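Local coordinates for protein ricin B-related lectin (Polyporus squamosus, PDB 5MUA) that probably binds galactose-type sugars through a ricin B-like beta-trefoil and joins that lectin to a calcium-dependent, papain-like protease domain inhibited by E-64, at residues 29-32 with 33-36; 42-45 with 46-49. All coordinates share one frame; numbering follows the deposited sequence.

Interaction 1 (29-32 with 33-36)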
loop_
_atom_site.group_PDB
_atom_site.type_symbol
_atom_site.label_atom_id
_atom_site.label_comp_id
_atom_site.label_asym_id
_atom_site.label_seq_id
_atom_site.Cartn_x
_atom_site.Cartn_y
_atom_site.Cartn_z
ATOM N N ALA B 29 16.337 -11.288 -32.821
ATOM C CA ALA B 29 15.850 -12.642 -33.092
ATOM C C ALA B 29 16.962 -13.650 -33.012
ATOM O O ALA B 29 16.723 -14.802 -32.674
ATOM C CB ALA B 29 15.238 -12.782 -34.506
ATOM N N ASN B 30 18.108 -13.286 -33.534
ATOM C CA ASN B 30 19.159 -14.286 -33.726
ATOM C C ASN B 30 20.350 -14.086 -32.800
ATOM O O ASN B 30 21.355 -14.724 -33.005
ATOM C CB ASN B 30 19.653 -14.147 -35.173
ATOM C CG ASN B 30 18.517 -14.198 -36.150
ATOM O OD1 ASN B 30 17.724 -15.156 -36.144
ATOM N ND2 ASN B 30 18.373 -13.158 -36.936
ATOM N N LYS B 31 20.276 -13.179 -31.836
ATOM C CA LYS B 31 21.421 -12.840 -30.945
ATOM C C LYS B 31 20.835 -12.739 -29.490
ATOM O O LYS B 31 19.965 -11.932 -29.233
ATOM C CB LYS B 31 21.993 -11.484 -31.409
ATOM C CG LYS B 31 22.681 -10.637 -30.380
ATOM C CD LYS B 31 24.146 -10.900 -30.430
ATOM C CE LYS B 31 24.969 -9.977 -29.572
ATOM N NZ LYS B 31 24.473 -9.862 -28.213
ATOM N N SER B 32 21.345 -13.513 -28.554
ATOM C CA SER B 32 20.948 -13.386 -27.158
ATOM C C SER B 32 21.682 -12.179 -26.538
ATOM O O SER B 32 22.736 -11.810 -27.035
ATOM C CB SER B 32 21.243 -14.714 -26.447
ATOM O OG SER B 32 20.290 -15.728 -26.825
ATOM N N PRO B 33 21.129 -11.549 -25.469
ATOM C CA PRO B 33 21.858 -10.502 -24.757
ATOM C C PRO B 33 23.117 -11.078 -24.079
ATOM O O PRO B 33 23.094 -12.173 -23.497
ATOM C CB PRO B 33 20.883 -10.003 -23.673
ATOM C CG PRO B 33 19.955 -11.155 -23.455
ATOM C CD PRO B 33 19.872 -11.912 -24.775
ATOM N N ASP B 34 24.209 -10.370 -24.248
ATOM C CA ASP B 34 25.474 -10.785 -23.630
ATOM C C ASP B 34 25.499 -10.418 -22.167
ATOM O O ASP B 34 25.036 -9.341 -21.749
ATOM C CB ASP B 34 26.652 -10.122 -24.315
ATOM C CG ASP B 34 26.743 -10.481 -25.805
ATOM O OD1 ASP B 34 26.625 -11.669 -26.129
ATOM O OD2 ASP B 34 26.867 -9.571 -26.622
ATOM N N VAL B 35 26.133 -11.261 -21.360
ATOM C CA VAL B 35 26.602 -10.822 -20.072
ATOM C C VAL B 35 27.784 -9.925 -20.389
ATOM O O VAL B 35 28.690 -10.322 -21.168
ATOM C CB VAL B 35 27.016 -11.999 -19.132
ATOM C CG1 VAL B 35 27.683 -11.498 -17.869
ATOM C CG2 VAL B 35 25.807 -12.821 -18.746
ATOM N N ILE B 36 27.850 -8.749 -19.776
ATOM C CA ILE B 36 28.825 -7.704 -20.117
ATOM C C ILE B 36 29.437 -7.152 -18.829
ATOM O O ILE B 36 28.954 -7.399 -17.691
ATOM C CB ILE B 36 28.235 -6.544 -20.961
ATOM C CG1 ILE B 36 27.060 -5.808 -20.188
ATOM C CG2 ILE B 36 27.680 -7.060 -22.297
ATOM C CD1 ILE B 36 26.520 -4.506 -20.824
HETATM O O HOH W 1 23.857 -8.036 -26.084
HETATM O O HOH W 2 25.697 -13.159 -28.198
#
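K31 to D34 run in an extended course, psi between 123° and 155° at each residue, and deliver the chain from an open loop into the strand that starts at V35. With no helical turn to bring neighbours together, K31 has to reach D34 through its own length. Its side chain leaves with CG on the far side from the backbone N (chi1 153°), and the bends at chi2 and chi4 turn the ammonium forward along the chain, over S32 O and toward D34. There NZ forms a salt bridge with D34, at 2.9 Å from OD2, approaching from above the carboxylate plane, while the two side chains cross at about a right angle. The same NZ donates to the backbone carbonyl S32 O, also at 2.9 Å. A water completes the ring, accepting from K31 NZ and, at 3.0 Å, from the amide D34 N; another water donates to D34 OD1 at 2.7 Å. Lysine suits this place because a long, flexible chain can hold a carboxylate, a carbonyl and a water at once, on a surface where the charges stay hydrated. P33 lacks an amide hydrogen and its ring restricts phi, which fits a residue kept extended ahead of a strand; its ring rests on L23 of strand 19-23. S32 touches I85 and Y87 of strand 82-87, and its small side chain lies about 5 Å from the bound galactose. A surface lysine-aspartate pair thus braces the entry to strand 35-39 of the ricin-type beta-trefoil, beside the galactose pocket.

Interaction 2 (42-45 with 46-49)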
loop_
_atom_site.group_PDB
_atom_site.type_symbol
_atom_site.label_atom_id
_atom_site.label_comp_id
_atom_site.label_asym_id
_atom_site.label_seq_id
_atom_site.Cartn_x
_atom_site.Cartn_y
_atom_site.Cartn_z
ATOM N N VAL B 42 28.078 3.383 -11.828
ATOM C CA VAL B 42 26.621 3.522 -12.036
ATOM C C VAL B 42 25.971 2.251 -11.507
ATOM O O VAL B 42 26.676 1.276 -11.206
ATOM C CB VAL B 42 26.237 3.785 -13.513
ATOM C CG1 VAL B 42 26.693 5.203 -13.940
ATOM C CG2 VAL B 42 26.787 2.691 -14.473
ATOM N N ASP B 43 24.652 2.290 -11.312
ATOM C CA ASP B 43 23.985 1.188 -10.590
ATOM C C ASP B 43 22.762 0.674 -11.314
ATOM O O ASP B 43 21.680 0.583 -10.681
ATOM C CB ASP B 43 23.670 1.594 -9.132
ATOM C CG ASP B 43 23.416 0.422 -8.235
ATOM O OD1 ASP B 43 23.918 -0.716 -8.547
ATOM O OD2 ASP B 43 22.733 0.631 -7.196
ATOM N N PRO B 44 22.883 0.365 -12.610
ATOM C CA PRO B 44 21.679 -0.049 -13.384
ATOM C C PRO B 44 21.176 -1.394 -12.835
ATOM O O PRO B 44 21.956 -2.238 -12.423
ATOM C CB PRO B 44 22.194 -0.188 -14.822
ATOM C CG PRO B 44 23.598 -0.498 -14.614
ATOM C CD PRO B 44 24.095 0.248 -13.441
ATOM N N LEU B 45 19.863 -1.558 -12.799
ATOM C CA LEU B 45 19.283 -2.679 -12.090
ATOM C C LEU B 45 19.733 -4.055 -12.678
ATOM O O LEU B 45 19.665 -5.043 -11.993
ATOM C CB LEU B 45 17.748 -2.580 -12.114
ATOM C CG LEU B 45 17.104 -1.359 -11.478
ATOM C CD1 LEU B 45 15.579 -1.392 -11.610
ATOM C CD2 LEU B 45 17.460 -1.447 -10.013
ATOM N N ASN B 46 20.121 -4.071 -13.963
ATOM C CA ASN B 46 20.624 -5.256 -14.623
ATOM C C ASN B 46 22.030 -5.687 -14.188
ATOM O O ASN B 46 22.583 -6.642 -14.772
ATOM C CB ASN B 46 20.465 -5.156 -16.152
ATOM C CG ASN B 46 21.217 -3.993 -16.726
ATOM O OD1 ASN B 46 22.113 -3.424 -16.123
ATOM N ND2 ASN B 46 20.809 -3.596 -17.910
ATOM N N ASN B 47 22.581 -5.029 -13.178
ATOM C CA ASN B 47 23.777 -5.536 -12.485
ATOM C C ASN B 47 23.479 -6.464 -11.321
ATOM O O ASN B 47 24.392 -6.878 -10.592
ATOM C CB ASN B 47 24.727 -4.411 -12.104
ATOM C CG ASN B 47 24.184 -3.550 -10.968
ATOM O OD1 ASN B 47 23.162 -3.937 -10.318
ATOM N ND2 ASN B 47 24.850 -2.386 -10.718
ATOM N N LEU B 48 22.205 -6.757 -11.086
ATOM C CA LEU B 48 21.826 -7.537 -9.924
ATOM C C LEU B 48 21.622 -8.973 -10.297
ATOM O O LEU B 48 20.857 -9.264 -11.198
ATOM C CB LEU B 48 20.547 -6.989 -9.313
ATOM C CG LEU B 48 20.682 -5.529 -8.843
ATOM C CD1 LEU B 48 19.291 -4.915 -8.591
ATOM C CD2 LEU B 48 21.562 -5.433 -7.577
ATOM N N TRP B 49 22.238 -9.876 -9.529
ATOM C CA TRP B 49 22.155 -11.303 -9.829
ATOM C C TRP B 49 21.556 -12.102 -8.691
ATOM O O TRP B 49 22.046 -12.070 -7.532
ATOM C CB TRP B 49 23.537 -11.861 -10.174
ATOM C CG TRP B 49 24.099 -11.176 -11.379
ATOM C CD1 TRP B 49 24.925 -10.081 -11.373
ATOM C CD2 TRP B 49 23.816 -11.432 -12.787
ATOM N NE1 TRP B 49 25.204 -9.705 -12.636
ATOM C CE2 TRP B 49 24.559 -10.504 -13.529
ATOM C CE3 TRP B 49 23.067 -12.392 -13.473
ATOM C CZ2 TRP B 49 24.552 -10.472 -14.947
ATOM C CZ3 TRP B 49 23.055 -12.385 -14.888
ATOM C CH2 TRP B 49 23.802 -11.417 -15.608
HETATM O O HOH W 3 27.175 -1.481 -12.550
HETATM O O HOH W 4 21.206 -2.138 -9.405
HETATM O O HOH W 5 19.412 -7.657 -12.678
#
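N47 meets D43 through its amide: ND2 donates to D43 OD1 at 2.9 Å, almost straight at 177°. The acceptor lies in the amide plane, and D43 offers the lone pair directed away from its other oxygen, although the carboxylate and amide planes are turned 44° apart. Asparagine suits the position because its short side chain carries both a donor and an acceptor. N47 CG sits between its own backbone N and carbonyl carbon (chi1 71°), folding the amide back over the turn. ND2 also donates to a water that in turn donates to V42 O, and N47 OD1 lies 2.8 Å from a second water.

The backbone closes the turn by itself. N47 N donates to P44 O at 3.0 Å, and L48 N donates to L45 O at 3.2 Å; a further water bridges L45 O and L48 O. P44, with phi already restricted, suits the residue leading into this 3-10 turn, and N46 OD1 rests against P44 CB, at 3.5 Å, and CG. L45 and L48 add a looser apolar touch, CD2 of L45 being 4.2 Å from CD1 of L48.

Outside the turn, the hydroxyl of Y10 is hydrogen-bonded to D43 OD1, so that one oxygen serves both Y10 and N47. The R20 guanidinium (NH2) is hydrogen-bonded to V42 O and the N64 amide (ND2) to N46 O, and W49 reaches L21 O through its indole nitrogen. This 3-10 turn joins strands 35-39 and 49-53, and its N47-L48-W49 end probably corresponds to the Q-x-W motif of ricin-type beta-trefoils, with asparagine in the first place.

In the fold
Both contacts belong to the same lectin domain, interaction 1 running into strand 35-39 and interaction 2 following it, with their centres about 17 Å apart. They differ with their setting. Interaction 1 lies at the surface near the sugar and relies on opposite charges, with waters filling in around them; interaction 2 is partly buried, away from the annotated sites, and pairs a neutral amide with a carboxylate, adds backbone bonds and takes in bridging waters. Both lean on strand 19-23, through P33 and V35 in the first and through N46 and N47 in the second. They also meet directly: V35 CG2 packs against W49 CH2 at 4.0 Å.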